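Transcriptional regulator (Corynebacterium diphtheriae, PDB 3LMM) is of unknown function but probably regulates transcription, combining a Schlafen/AlbA_2 region with a histidine-kinase-like ATPase region and helix-turn-helix-type regions. Local coordinates at residues 115-120 against 130-135; 74-79 against 139-144; 278-283 against 324-329; 330-335 against 402-407. All blocks are in the same frame, centred on the assembly; numbering follows the deposited sequence.

Contact 1 (115-120 against 130-135); sequences VAPDVV and LAIYVA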
loop_
_atom_site.group_PDB
_atom_site.type_symbol
_atom_site.label_atom_id
_atom_site.label_comp_id
_atom_site.label_asym_id
_atom_site.label_seq_id
_atom_site.Cartn_x
_atom_site.Cartn_y
_atom_site.Cartn_z
ATOM N N VAL A 115 -4.976 -6.959 1.685
ATOM C CA VAL A 115 -6.359 -7.250 2.022
ATOM C C VAL A 115 -6.420 -8.175 3.225
ATOM O O VAL A 115 -5.608 -9.086 3.364
ATOM C CB VAL A 115 -7.099 -7.891 0.830
ATOM C CG1 VAL A 115 -6.122 -8.232 -0.263
ATOM C CG2 VAL A 115 -7.865 -9.134 1.278
ATOM N N ALA A 116 -7.394 -7.929 4.092
ATOM C CA ALA A 116 -7.568 -8.728 5.293
ATOM C C ALA A 116 -8.887 -9.500 5.233
ATOM O O ALA A 116 -9.908 -9.038 5.745
ATOM C CB ALA A 116 -7.547 -7.824 6.510
ATOM N N PRO A 117 -8.877 -10.701 4.623
ATOM C CA PRO A 117 -10.084 -11.525 4.503
ATOM C C PRO A 117 -10.602 -12.070 5.827
ATOM O O PRO A 117 -9.839 -12.255 6.771
ATOM C CB PRO A 117 -9.643 -12.634 3.554
ATOM C CG PRO A 117 -8.217 -12.834 3.942
ATOM C CD PRO A 117 -7.707 -11.413 4.072
ATOM N N ASP A 118 -11.908 -12.313 5.888
ATOM C CA ASP A 118 -12.520 -12.848 7.092
ATOM C C ASP A 118 -12.234 -14.337 7.172
ATOM O O ASP A 118 -12.695 -15.105 6.333
ATOM C CB ASP A 118 -14.034 -12.605 7.081
ATOM C CG ASP A 118 -14.404 -11.190 7.509
ATOM O OD1 ASP A 118 -13.993 -10.795 8.621
ATOM O OD2 ASP A 118 -15.102 -10.471 6.751
ATOM N N VAL A 119 -11.462 -14.739 8.176
ATOM C CA VAL A 119 -11.120 -16.145 8.362
ATOM C C VAL A 119 -11.694 -16.636 9.683
ATOM O O VAL A 119 -11.500 -15.994 10.714
ATOM C CB VAL A 119 -9.581 -16.367 8.356
ATOM C CG1 VAL A 119 -8.909 -15.296 9.175
ATOM C CG2 VAL A 119 -9.245 -17.732 8.944
ATOM N N VAL A 120 -12.407 -17.764 9.639
ATOM C CA VAL A 120 -13.007 -18.351 10.838
ATOM C C VAL A 120 -12.644 -19.825 10.955
ATOM O O VAL A 120 -12.614 -20.553 9.959
ATOM C CB VAL A 120 -14.559 -18.234 10.845
ATOM C CG1 VAL A 120 -14.974 -16.797 10.603
ATOM C CG2 VAL A 120 -15.167 -19.146 9.800
ATOM N N LEU A 130 -9.505 -23.665 8.631
ATOM C CA LEU A 130 -9.817 -22.249 8.526
ATOM C C LEU A 130 -10.700 -21.944 7.327
ATOM O O LEU A 130 -10.400 -22.326 6.200
ATOM C CB LEU A 130 -8.545 -21.407 8.435
ATOM C CG LEU A 130 -7.859 -21.032 9.735
ATOM C CD1 LEU A 130 -8.801 -21.224 10.906
ATOM C CD2 LEU A 130 -6.646 -21.887 9.884
ATOM N N ALA A 131 -11.805 -21.263 7.585
ATOM C CA ALA A 131 -12.703 -20.878 6.521
ATOM C C ALA A 131 -12.325 -19.443 6.213
ATOM O O ALA A 131 -12.447 -18.576 7.072
ATOM C CB ALA A 131 -14.134 -20.948 6.991
ATOM N N ILE A 132 -11.834 -19.190 5.009
ATOM C CA ILE A 132 -11.482 -17.830 4.664
ATOM C C ILE A 132 -12.466 -17.268 3.651
ATOM O O ILE A 132 -12.636 -17.815 2.556
ATOM C CB ILE A 132 -10.089 -17.729 4.073
ATOM C CG1 ILE A 132 -9.064 -18.231 5.062
ATOM C CG2 ILE A 132 -9.806 -16.288 3.740
ATOM C CD1 ILE A 132 -7.673 -18.194 4.531
ATOM N N TYR A 133 -13.115 -16.171 4.022
ATOM C CA TYR A 133 -14.087 -15.542 3.151
ATOM C C TYR A 133 -13.487 -14.286 2.550
ATOM O O TYR A 133 -13.213 -13.304 3.250
ATOM C CB TYR A 133 -15.354 -15.198 3.936
ATOM C CG TYR A 133 -16.065 -16.411 4.477
ATOM C CD1 TYR A 133 -16.726 -17.292 3.626
ATOM C CD2 TYR A 133 -16.016 -16.721 5.835
ATOM C CE1 TYR A 133 -17.320 -18.459 4.116
ATOM C CE2 TYR A 133 -16.602 -17.887 6.336
ATOM C CZ TYR A 133 -17.249 -18.754 5.473
ATOM O OH TYR A 133 -17.804 -19.921 5.964
ATOM N N VAL A 134 -13.270 -14.323 1.244
ATOM C CA VAL A 134 -12.700 -13.179 0.567
ATOM C C VAL A 134 -13.726 -12.543 -0.374
ATOM O O VAL A 134 -14.355 -13.224 -1.179
ATOM C CB VAL A 134 -11.361 -13.594 -0.144
ATOM C CG1 VAL A 134 -11.368 -15.080 -0.426
ATOM C CG2 VAL A 134 -11.137 -12.788 -1.412
ATOM N N ALA A 135 -13.916 -11.231 -0.219
ATOM C CA ALA A 135 -14.863 -10.456 -1.021
ATOM C C ALA A 135 -14.210 -9.924 -2.286
ATOM O O ALA A 135 -12.988 -9.781 -2.344
ATOM C CB ALA A 135 -15.406 -9.300 -0.197
#
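Val120 and Tyr133 meet on one face of an antiparallel strand pair, 118-120 against 130-134. Methyl CG2 of Val120 stands at the edge of the tyrosine ring, near its plane, 4.0 Å from Tyr133 CE2. Its chi1 of -52° sets CG1 anti to the carbonyl carbon, and CG2, left between N and the carbonyl carbon, comes 3.5 Å from Ala131 CB. Alanine suits this spot because its small side chain lets the branched valine lie close over the neighbouring strand.

Val119 and Ile132 share the other face. Val119 CB lies 3.8 Å from Ile132 CG1, while Val119 CG2, anti to its backbone N, touches Leu130 CG at 3.7 Å as the two side chains cross obliquely. Pro117, just ahead of the strand, lies alongside Ile132, both pointing the same way, with Pro117 CB 3.7 Å from Ile132 CG2.

Asp118 with Tyr133 and Val120 with Ala131 form the hydrogen-bonded pairs; Tyr133 N reaches Asp118 O at 2.6 Å in a nearly straight bond (177°). The Asp118 carboxylate is engaged elsewhere, in a salt bridge to Arg12.

Strand 118-123 is the outermost of its sheet within the chain, and strand 128-134 bonds on its other side to strand 82-86. Helix 102-113 packs on Val119 and Leu130, helix 62-77 on Pro117 and Val134, and helix 10-24 on Tyr133.

Contact 2 (74-79 against 139-144); sequences CMANTP and EPIEDT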
loop_
_atom_site.group_PDB
_atom_site.type_symbol
_atom_site.label_atom_id
_atom_site.label_comp_id
_atom_site.label_asym_id
_atom_site.label_seq_id
_atom_site.Cartn_x
_atom_site.Cartn_y
_atom_site.Cartn_z
ATOM N N CYS A 74 -6.295 -14.395 -5.910
ATOM C CA CYS A 74 -7.027 -14.949 -7.060
ATOM C C CYS A 74 -8.484 -14.692 -6.857
ATOM O O CYS A 74 -9.175 -14.177 -7.731
ATOM C CB CYS A 74 -6.899 -16.462 -7.184
ATOM S SG CYS A 74 -5.640 -16.979 -8.361
HETATM N N MSE A 75 -8.942 -15.086 -5.679
HETATM C CA MSE A 75 -10.329 -14.968 -5.326
HETATM C C MSE A 75 -10.805 -13.543 -5.418
HETATM O O MSE A 75 -11.625 -13.213 -6.274
HETATM C CB MSE A 75 -10.548 -15.493 -3.918
HETATM C CG MSE A 75 -11.965 -15.904 -3.675
HETATM SE SE MSE A 75 -12.457 -17.441 -4.716
HETATM C CE MSE A 75 -13.233 -16.579 -6.245
ATOM N N ALA A 76 -10.280 -12.699 -4.537
ATOM C CA ALA A 76 -10.661 -11.296 -4.514
ATOM C C ALA A 76 -10.666 -10.682 -5.909
ATOM O O ALA A 76 -11.427 -9.759 -6.174
ATOM C CB ALA A 76 -9.724 -10.517 -3.590
ATOM N N ASN A 77 -9.826 -11.201 -6.798
ATOM C CA ASN A 77 -9.760 -10.680 -8.157
ATOM C C ASN A 77 -10.862 -11.187 -9.045
ATOM O O ASN A 77 -11.181 -10.556 -10.036
ATOM C CB ASN A 77 -8.444 -11.035 -8.835
ATOM C CG ASN A 77 -7.298 -10.223 -8.327
ATOM O OD1 ASN A 77 -7.437 -9.027 -8.082
ATOM N ND2 ASN A 77 -6.138 -10.857 -8.183
ATOM N N THR A 78 -11.425 -12.343 -8.742
ATOM C CA THR A 78 -12.491 -12.833 -9.600
ATOM C C THR A 78 -13.785 -12.212 -9.091
ATOM O O THR A 78 -14.004 -12.124 -7.882
ATOM C CB THR A 78 -12.633 -14.350 -9.543
ATOM O OG1 THR A 78 -13.817 -14.667 -8.814
ATOM C CG2 THR A 78 -11.471 -14.977 -8.830
ATOM N N PRO A 79 -14.669 -11.780 -10.000
ATOM C CA PRO A 79 -15.907 -11.184 -9.488
ATOM C C PRO A 79 -16.722 -12.142 -8.611
ATOM O O PRO A 79 -16.773 -13.348 -8.858
ATOM C CB PRO A 79 -16.639 -10.763 -10.762
ATOM C CG PRO A 79 -16.220 -11.817 -11.740
ATOM C CD PRO A 79 -14.733 -11.962 -11.464
ATOM N N GLU A 139 -10.631 -3.204 -6.942
ATOM C CA GLU A 139 -9.566 -2.989 -7.934
ATOM C C GLU A 139 -8.664 -4.211 -7.916
ATOM O O GLU A 139 -8.617 -4.931 -6.921
ATOM C CB GLU A 139 -8.743 -1.750 -7.591
ATOM C CG GLU A 139 -8.131 -1.785 -6.222
ATOM C CD GLU A 139 -7.439 -0.493 -5.857
ATOM O OE1 GLU A 139 -6.353 -0.221 -6.409
ATOM O OE2 GLU A 139 -7.989 0.254 -5.019
ATOM N N PRO A 140 -7.942 -4.467 -9.014
ATOM C CA PRO A 140 -7.060 -5.636 -9.049
ATOM C C PRO A 140 -6.098 -5.747 -7.874
ATOM O O PRO A 140 -5.499 -4.765 -7.436
ATOM C CB PRO A 140 -6.343 -5.502 -10.394
ATOM C CG PRO A 140 -6.453 -4.045 -10.716
ATOM C CD PRO A 140 -7.846 -3.694 -10.257
ATOM N N ILE A 141 -5.971 -6.965 -7.363
ATOM C CA ILE A 141 -5.092 -7.248 -6.234
ATOM C C ILE A 141 -3.931 -8.092 -6.743
ATOM O O ILE A 141 -4.117 -9.262 -7.077
ATOM C CB ILE A 141 -5.838 -8.046 -5.128
ATOM C CG1 ILE A 141 -7.139 -7.325 -4.727
ATOM C CG2 ILE A 141 -4.940 -8.215 -3.929
ATOM C CD1 ILE A 141 -6.962 -5.825 -4.422
ATOM N N GLU A 142 -2.742 -7.499 -6.816
ATOM C CA GLU A 142 -1.562 -8.223 -7.280
ATOM C C GLU A 142 -1.028 -9.112 -6.167
ATOM O O GLU A 142 -1.053 -8.723 -5.002
ATOM C CB GLU A 142 -0.493 -7.234 -7.736
ATOM C CG GLU A 142 -0.732 -6.739 -9.151
ATOM C CD GLU A 142 -0.223 -5.326 -9.392
ATOM O OE1 GLU A 142 -0.219 -4.896 -10.573
ATOM O OE2 GLU A 142 0.161 -4.649 -8.407
ATOM N N ASP A 143 -0.554 -10.306 -6.513
ATOM C CA ASP A 143 -0.058 -11.215 -5.488
ATOM C C ASP A 143 1.399 -10.970 -5.106
ATOM O O ASP A 143 2.020 -10.016 -5.560
ATOM C CB ASP A 143 -0.243 -12.670 -5.919
ATOM C CG ASP A 143 0.536 -13.018 -7.165
ATOM O OD1 ASP A 143 1.507 -12.308 -7.490
ATOM O OD2 ASP A 143 0.182 -14.020 -7.820
ATOM N N THR A 144 1.941 -11.845 -4.268
ATOM C CA THR A 144 3.314 -11.710 -3.795
ATOM C C THR A 144 4.362 -11.606 -4.890
ATOM O O THR A 144 5.443 -11.070 -4.662
ATOM C CB THR A 144 3.691 -12.874 -2.894
ATOM O OG1 THR A 144 3.629 -14.088 -3.648
ATOM C CG2 THR A 144 2.735 -12.957 -1.711
#
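The C-terminal end of helix 62-77 is pinned to the loop 139-144 by one side-chain amide, that of Asn77, which grips both backbone polar groups of Ile141. Ile141 N donates to Asn77 OD1 at 2.6 Å, in the plane of the side-chain carbonyl and on a lone pair, with an angle of 167° at the hydrogen. In return Asn77 ND2 donates to Ile141 O at 2.8 Å, with the acceptor lying almost in the amide plane. Asparagine fits because its amide offers an acceptor and a donor side by side, much as a neighbouring strand would. A chi1 of -74° sets CG anti to the carbonyl carbon, and chi2 (-40°) turns OD1 and ND2 to the two Ile141 groups.

Within this Schlafen/AlbA_2 region the loop connects strand 128-134 to strand 149-151, and the two bonds join it to the helix where it has no regular strand of its own. Asn77 ND2 also donates to Arg149 O, and Trp164 NE1 donates to the backbone O of Asn77. Beside the amide, Ile141 CG1 comes 4.3 Å from Ala76 CB. Cys74, one turn earlier, is tied to Cys156 by a disulfide.

Contact 3 (278-283 against 324-329); sequences VNKNNT and WIELDS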
loop_
_atom_site.group_PDB
_atom_site.type_symbol
_atom_site.label_atom_id
_atom_site.label_comp_id
_atom_site.label_asym_id
_atom_site.label_seq_id
_atom_site.Cartn_x
_atom_site.Cartn_y
_atom_site.Cartn_z
ATOM N N VAL A 278 12.424 24.236 -6.330
ATOM C CA VAL A 278 12.147 24.885 -5.069
ATOM C C VAL A 278 12.837 24.108 -3.970
ATOM O O VAL A 278 13.290 24.685 -2.982
ATOM C CB VAL A 278 10.642 24.912 -4.829
ATOM C CG1 VAL A 278 10.326 25.655 -3.561
ATOM C CG2 VAL A 278 9.963 25.563 -6.019
ATOM N N ASN A 279 12.911 22.794 -4.156
ATOM C CA ASN A 279 13.564 21.927 -3.193
ATOM C C ASN A 279 15.073 22.122 -3.289
ATOM O O ASN A 279 15.822 21.197 -3.596
ATOM C CB ASN A 279 13.226 20.477 -3.471
ATOM C CG ASN A 279 13.415 19.617 -2.261
ATOM O OD1 ASN A 279 13.177 18.416 -2.291
ATOM N ND2 ASN A 279 13.840 20.231 -1.174
ATOM N N LYS A 280 15.484 23.356 -3.013
ATOM C CA LYS A 280 16.867 23.822 -3.048
ATOM C C LYS A 280 17.979 22.779 -3.085
ATOM O O LYS A 280 18.789 22.798 -4.016
ATOM C CB LYS A 280 17.107 24.777 -1.883
ATOM C CG LYS A 280 16.169 25.964 -1.876
ATOM C CD LYS A 280 16.287 26.728 -0.571
ATOM C CE LYS A 280 15.043 27.560 -0.318
ATOM N NZ LYS A 280 13.818 26.700 -0.293
ATOM N N ASN A 281 18.054 21.896 -2.089
ATOM C CA ASN A 281 19.106 20.870 -2.065
ATOM C C ASN A 281 20.523 21.386 -1.745
ATOM O O ASN A 281 21.227 21.890 -2.621
ATOM C CB ASN A 281 19.083 20.109 -3.401
ATOM C CG ASN A 281 20.432 19.530 -3.785
ATOM O OD1 ASN A 281 21.148 18.989 -2.948
ATOM N ND2 ASN A 281 20.770 19.621 -5.067
ATOM N N ASN A 282 20.936 21.228 -0.488
ATOM C CA ASN A 282 22.243 21.688 -0.044
ATOM C C ASN A 282 23.268 20.566 0.161
ATOM O O ASN A 282 22.926 19.389 0.221
ATOM C CB ASN A 282 22.093 22.495 1.244
ATOM C CG ASN A 282 21.082 21.892 2.183
ATOM O OD1 ASN A 282 21.082 20.693 2.407
ATOM N ND2 ASN A 282 20.202 22.728 2.734
ATOM N N THR A 283 24.535 20.944 0.287
ATOM C CA THR A 283 25.601 19.967 0.437
ATOM C C THR A 283 26.020 19.670 1.877
ATOM O O THR A 283 26.308 20.583 2.653
ATOM C CB THR A 283 26.837 20.402 -0.386
ATOM O OG1 THR A 283 27.489 21.490 0.272
ATOM C CG2 THR A 283 26.415 20.866 -1.785
ATOM N N TRP A 324 5.089 25.859 -0.283
ATOM C CA TRP A 324 6.436 25.568 0.171
ATOM C C TRP A 324 6.970 26.732 0.992
ATOM O O TRP A 324 6.965 27.866 0.527
ATOM C CB TRP A 324 7.334 25.349 -1.040
ATOM C CG TRP A 324 8.765 25.210 -0.702
ATOM C CD1 TRP A 324 9.658 26.217 -0.454
ATOM C CD2 TRP A 324 9.483 23.994 -0.554
ATOM N NE1 TRP A 324 10.894 25.697 -0.159
ATOM C CE2 TRP A 324 10.815 24.330 -0.214
ATOM C CE3 TRP A 324 9.134 22.646 -0.670
ATOM C CZ2 TRP A 324 11.800 23.362 0.002
ATOM C CZ3 TRP A 324 10.109 21.685 -0.452
ATOM C CH2 TRP A 324 11.427 22.047 -0.121
ATOM N N ILE A 325 7.443 26.452 2.200
ATOM C CA ILE A 325 7.988 27.494 3.070
ATOM C C ILE A 325 9.507 27.515 3.014
ATOM O O ILE A 325 10.160 26.593 3.494
ATOM C CB ILE A 325 7.587 27.255 4.511
ATOM C CG1 ILE A 325 6.111 26.907 4.559
ATOM C CG2 ILE A 325 7.851 28.484 5.334
ATOM C CD1 ILE A 325 5.282 27.852 3.791
ATOM N N GLU A 326 10.064 28.584 2.461
ATOM C CA GLU A 326 11.512 28.721 2.313
ATOM C C GLU A 326 12.370 28.537 3.561
ATOM O O GLU A 326 13.146 27.590 3.654
ATOM C CB GLU A 326 11.839 30.087 1.714
ATOM C CG GLU A 326 11.435 30.260 0.264
ATOM C CD GLU A 326 12.396 29.591 -0.694
ATOM O OE1 GLU A 326 13.593 29.950 -0.669
ATOM O OE2 GLU A 326 11.959 28.711 -1.470
ATOM N N LEU A 327 12.235 29.469 4.499
ATOM C CA LEU A 327 13.028 29.462 5.717
ATOM C C LEU A 327 12.827 28.276 6.659
ATOM O O LEU A 327 13.677 28.002 7.507
ATOM C CB LEU A 327 12.812 30.781 6.470
ATOM C CG LEU A 327 13.281 32.024 5.697
ATOM C CD1 LEU A 327 12.975 33.294 6.481
ATOM C CD2 LEU A 327 14.778 31.913 5.430
ATOM N N ASP A 328 11.721 27.562 6.506
ATOM C CA ASP A 328 11.451 26.419 7.367
ATOM C C ASP A 328 11.653 25.109 6.635
ATOM O O ASP A 328 11.577 24.031 7.227
ATOM C CB ASP A 328 10.026 26.503 7.910
ATOM C CG ASP A 328 9.873 27.596 8.946
ATOM O OD1 ASP A 328 10.660 27.569 9.923
ATOM O OD2 ASP A 328 8.984 28.473 8.793
ATOM N N SER A 329 11.929 25.217 5.342
ATOM C CA SER A 329 12.130 24.052 4.500
ATOM C C SER A 329 10.939 23.122 4.606
ATOM O O SER A 329 11.097 21.917 4.471
ATOM C CB SER A 329 13.384 23.278 4.910
ATOM O OG SER A 329 14.533 24.091 4.924
#
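Chi1 is close to 180° in both Val278 (-177°) and Trp324 (173°), placing Val278 CG1 and Trp324 CG anti to their own backbone nitrogens and bringing the methyl over the indole. The two side chains slide past each other in opposite directions, and CG1 lies over the five-membered ring in a CH-pi contact. The backbone N of Asn279 stands over the same face, farther out toward the rim. A branched aliphatic residue suits the broad flat ring it covers, and Leu242 and Ile244 of strand 240-245 also touch Val278.

At the edge of the indole, near its plane, comes the ammonium of Lys280. Its NZ is 3.1 Å from Trp324 NE1, but both are donors and no bond joins them. The lysine chain bends at chi4 (58°), and the glutamate chain of Glu326 bends at chi2; NZ then makes a salt bridge to Glu326 OE2 at 3.0 Å, in which the hydrogen bond is weak. The stronger polar partner of Lys280 is Glu295, whose other carboxylate oxygen bonds Ser329 OG. Lys280 is poorly ordered, so the place of its tip is uncertain.

Lys280 N bonds Val278 O at 2.6 Å, closing an inverse gamma turn centred on Asn279 as the chain leaves helix 264-278. Opposite, Glu326 to Ser329 form a type I turn, and this is the connection of a beta hairpin between strands 320-325 and 330-336, packed against the end of a helix.

Contact 4 (330-335 against 402-407); sequences TLIVRS and ETTLVG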
loop_
_atom_site.group_PDB
_atom_site.type_symbol
_atom_site.label_atom_id
_atom_site.label_comp_id
_atom_site.label_asym_id
_atom_site.label_seq_id
_atom_site.Cartn_x
_atom_site.Cartn_y
_atom_site.Cartn_z
ATOM N N THR A 330 9.743 23.644 4.860
ATOM C CA THR A 330 8.622 22.715 4.956
ATOM C C THR A 330 7.669 22.823 3.766
ATOM O O THR A 330 7.536 23.879 3.160
ATOM C CB THR A 330 7.852 22.859 6.309
ATOM O OG1 THR A 330 6.669 23.627 6.100
ATOM C CG2 THR A 330 8.719 23.516 7.370
ATOM N N LEU A 331 7.039 21.704 3.422
ATOM C CA LEU A 331 6.104 21.659 2.315
ATOM C C LEU A 331 4.750 21.192 2.799
ATOM O O LEU A 331 4.633 20.138 3.423
ATOM C CB LEU A 331 6.589 20.714 1.215
ATOM C CG LEU A 331 5.537 20.294 0.168
ATOM C CD1 LEU A 331 6.163 20.165 -1.212
ATOM C CD2 LEU A 331 4.913 18.991 0.579
ATOM N N ILE A 332 3.720 21.972 2.510
ATOM C CA ILE A 332 2.383 21.604 2.932
ATOM C C ILE A 332 1.561 21.248 1.709
ATOM O O ILE A 332 1.658 21.901 0.668
ATOM C CB ILE A 332 1.713 22.752 3.668
ATOM C CG1 ILE A 332 2.732 23.466 4.549
ATOM C CG2 ILE A 332 0.611 22.210 4.539
ATOM C CD1 ILE A 332 2.196 24.690 5.208
ATOM N N VAL A 333 0.755 20.201 1.836
ATOM C CA VAL A 333 -0.097 19.761 0.737
ATOM C C VAL A 333 -1.548 19.606 1.189
ATOM O O VAL A 333 -1.921 18.589 1.774
ATOM C CB VAL A 333 0.381 18.418 0.148
ATOM C CG1 VAL A 333 -0.601 17.935 -0.911
ATOM C CG2 VAL A 333 1.759 18.584 -0.451
ATOM N N ARG A 334 -2.354 20.626 0.901
ATOM C CA ARG A 334 -3.769 20.641 1.245
ATOM C C ARG A 334 -4.563 20.045 0.094
ATOM O O ARG A 334 -4.459 20.518 -1.035
ATOM C CB ARG A 334 -4.240 22.075 1.475
ATOM C CG ARG A 334 -3.740 22.727 2.746
ATOM C CD ARG A 334 -3.701 24.245 2.593
ATOM N NE ARG A 334 -3.484 24.927 3.864
ATOM C CZ ARG A 334 -4.428 25.093 4.787
ATOM N NH1 ARG A 334 -5.656 24.631 4.574
ATOM N NH2 ARG A 334 -4.143 25.709 5.928
ATOM N N SER A 335 -5.357 19.016 0.372
ATOM C CA SER A 335 -6.171 18.387 -0.667
ATOM C C SER A 335 -7.668 18.427 -0.378
ATOM O O SER A 335 -8.115 18.074 0.715
ATOM C CB SER A 335 -5.739 16.943 -0.869
ATOM O OG SER A 335 -4.445 16.883 -1.422
ATOM N N GLU A 402 -4.589 17.940 4.766
ATOM C CA GLU A 402 -3.264 18.429 4.473
ATOM C C GLU A 402 -2.157 17.574 5.055
ATOM O O GLU A 402 -2.227 17.149 6.207
ATOM C CB GLU A 402 -3.105 19.893 4.923
ATOM C CG GLU A 402 -2.958 20.082 6.413
ATOM C CD GLU A 402 -2.653 21.519 6.799
ATOM O OE1 GLU A 402 -2.291 21.738 7.972
ATOM O OE2 GLU A 402 -2.782 22.427 5.943
ATOM N N THR A 403 -1.152 17.301 4.226
ATOM C CA THR A 403 0.010 16.532 4.631
ATOM C C THR A 403 1.132 17.548 4.747
ATOM O O THR A 403 1.309 18.388 3.866
ATOM C CB THR A 403 0.358 15.457 3.574
ATOM O OG1 THR A 403 -0.695 14.479 3.493
ATOM C CG2 THR A 403 1.662 14.749 3.929
ATOM N N THR A 404 1.856 17.500 5.858
ATOM C CA THR A 404 2.945 18.453 6.093
ATOM C C THR A 404 4.279 17.724 6.261
ATOM O O THR A 404 4.420 16.821 7.095
ATOM C CB THR A 404 2.702 19.278 7.369
ATOM O OG1 THR A 404 1.433 18.906 7.925
ATOM C CG2 THR A 404 2.711 20.755 7.056
ATOM N N LEU A 405 5.260 18.138 5.469
ATOM C CA LEU A 405 6.599 17.570 5.505
ATOM C C LEU A 405 7.577 18.629 5.947
ATOM O O LEU A 405 7.768 19.608 5.234
ATOM C CB LEU A 405 7.011 17.089 4.115
ATOM C CG LEU A 405 6.644 15.652 3.796
ATOM C CD1 LEU A 405 5.176 15.447 4.037
ATOM C CD2 LEU A 405 7.010 15.343 2.367
ATOM N N VAL A 406 8.195 18.449 7.108
ATOM C CA VAL A 406 9.181 19.428 7.574
ATOM C C VAL A 406 10.613 18.909 7.376
ATOM O O VAL A 406 11.043 17.991 8.069
ATOM C CB VAL A 406 8.987 19.772 9.065
ATOM C CG1 VAL A 406 10.215 20.494 9.585
ATOM C CG2 VAL A 406 7.752 20.641 9.252
ATOM N N GLY A 407 11.353 19.505 6.442
ATOM C CA GLY A 407 12.711 19.051 6.181
ATOM C C GLY A 407 13.870 19.943 6.597
ATOM O O GLY A 407 13.896 20.502 7.692
#
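Arg334 and Glu402 make the charged contact between strands 330-335 and 402-406. Their side chains lie alongside each other and point the same way, with the guanidinium and carboxylate planes 76° apart. Glu402 OE2 stands over the centre of one guanidinium face, 3.3 Å from Arg334 NE, so the attraction is between charges and no N-H points at the oxygen. Glu402 reaches there with CG between its backbone N and carbonyl carbon (chi1 75°) and the rest of the chain extended.

Backbone hydrogen bonds join Leu331 with Leu405 and Val333 with Thr403 in both directions. Leu405 N to Leu331 O, 2.9 Å, is nearly straight at 173°.

Aliphatic contacts continue along the face that carries the ion pair. Ile332 CG2 lies 3.6 Å from Thr404 CG2, and Thr330 CG2 the same distance from Val406 CG2. Beta-branched residues favour the extended backbone, and here threonine turns a methyl to its neighbour; the hydroxyl of Thr404 bonds instead to Thr392 OG1.

On the opposite face, Val333 and Leu405 pack on Ala308 and Ala300 of helix 298-311. Flanked by strands 320-325 and 392-396, the pair lies inside a mixed sheet, one strand in from its 392-396 edge, with a helix on one face, consistent with the alpha/beta sandwich of histidine-kinase-like ATPase domains.

How the contacts relate
The contacts fall into two groups on opposite sides of the chain's centre. Contacts 1 and 2 share the Schlafen/AlbA_2 region and touch: Val115 CG1 is 3.9 Å from Ile141 CG2, and Val134 packs on the helix end that bears Asn77. The cobalt ion, at the site of Asp41, Phe42 and Asp90, is about 12 Å from the side chain of Ile132, so contact 1 is not part of the metal site. Contacts 3 and 4 adjoin through one sheet, where Ile325 N probably bonds Thr330 O at 2.7 Å and Trp324 packs on Leu331. Between the groups, contacts 2 and 4 come to about 17 Å at their nearest atoms.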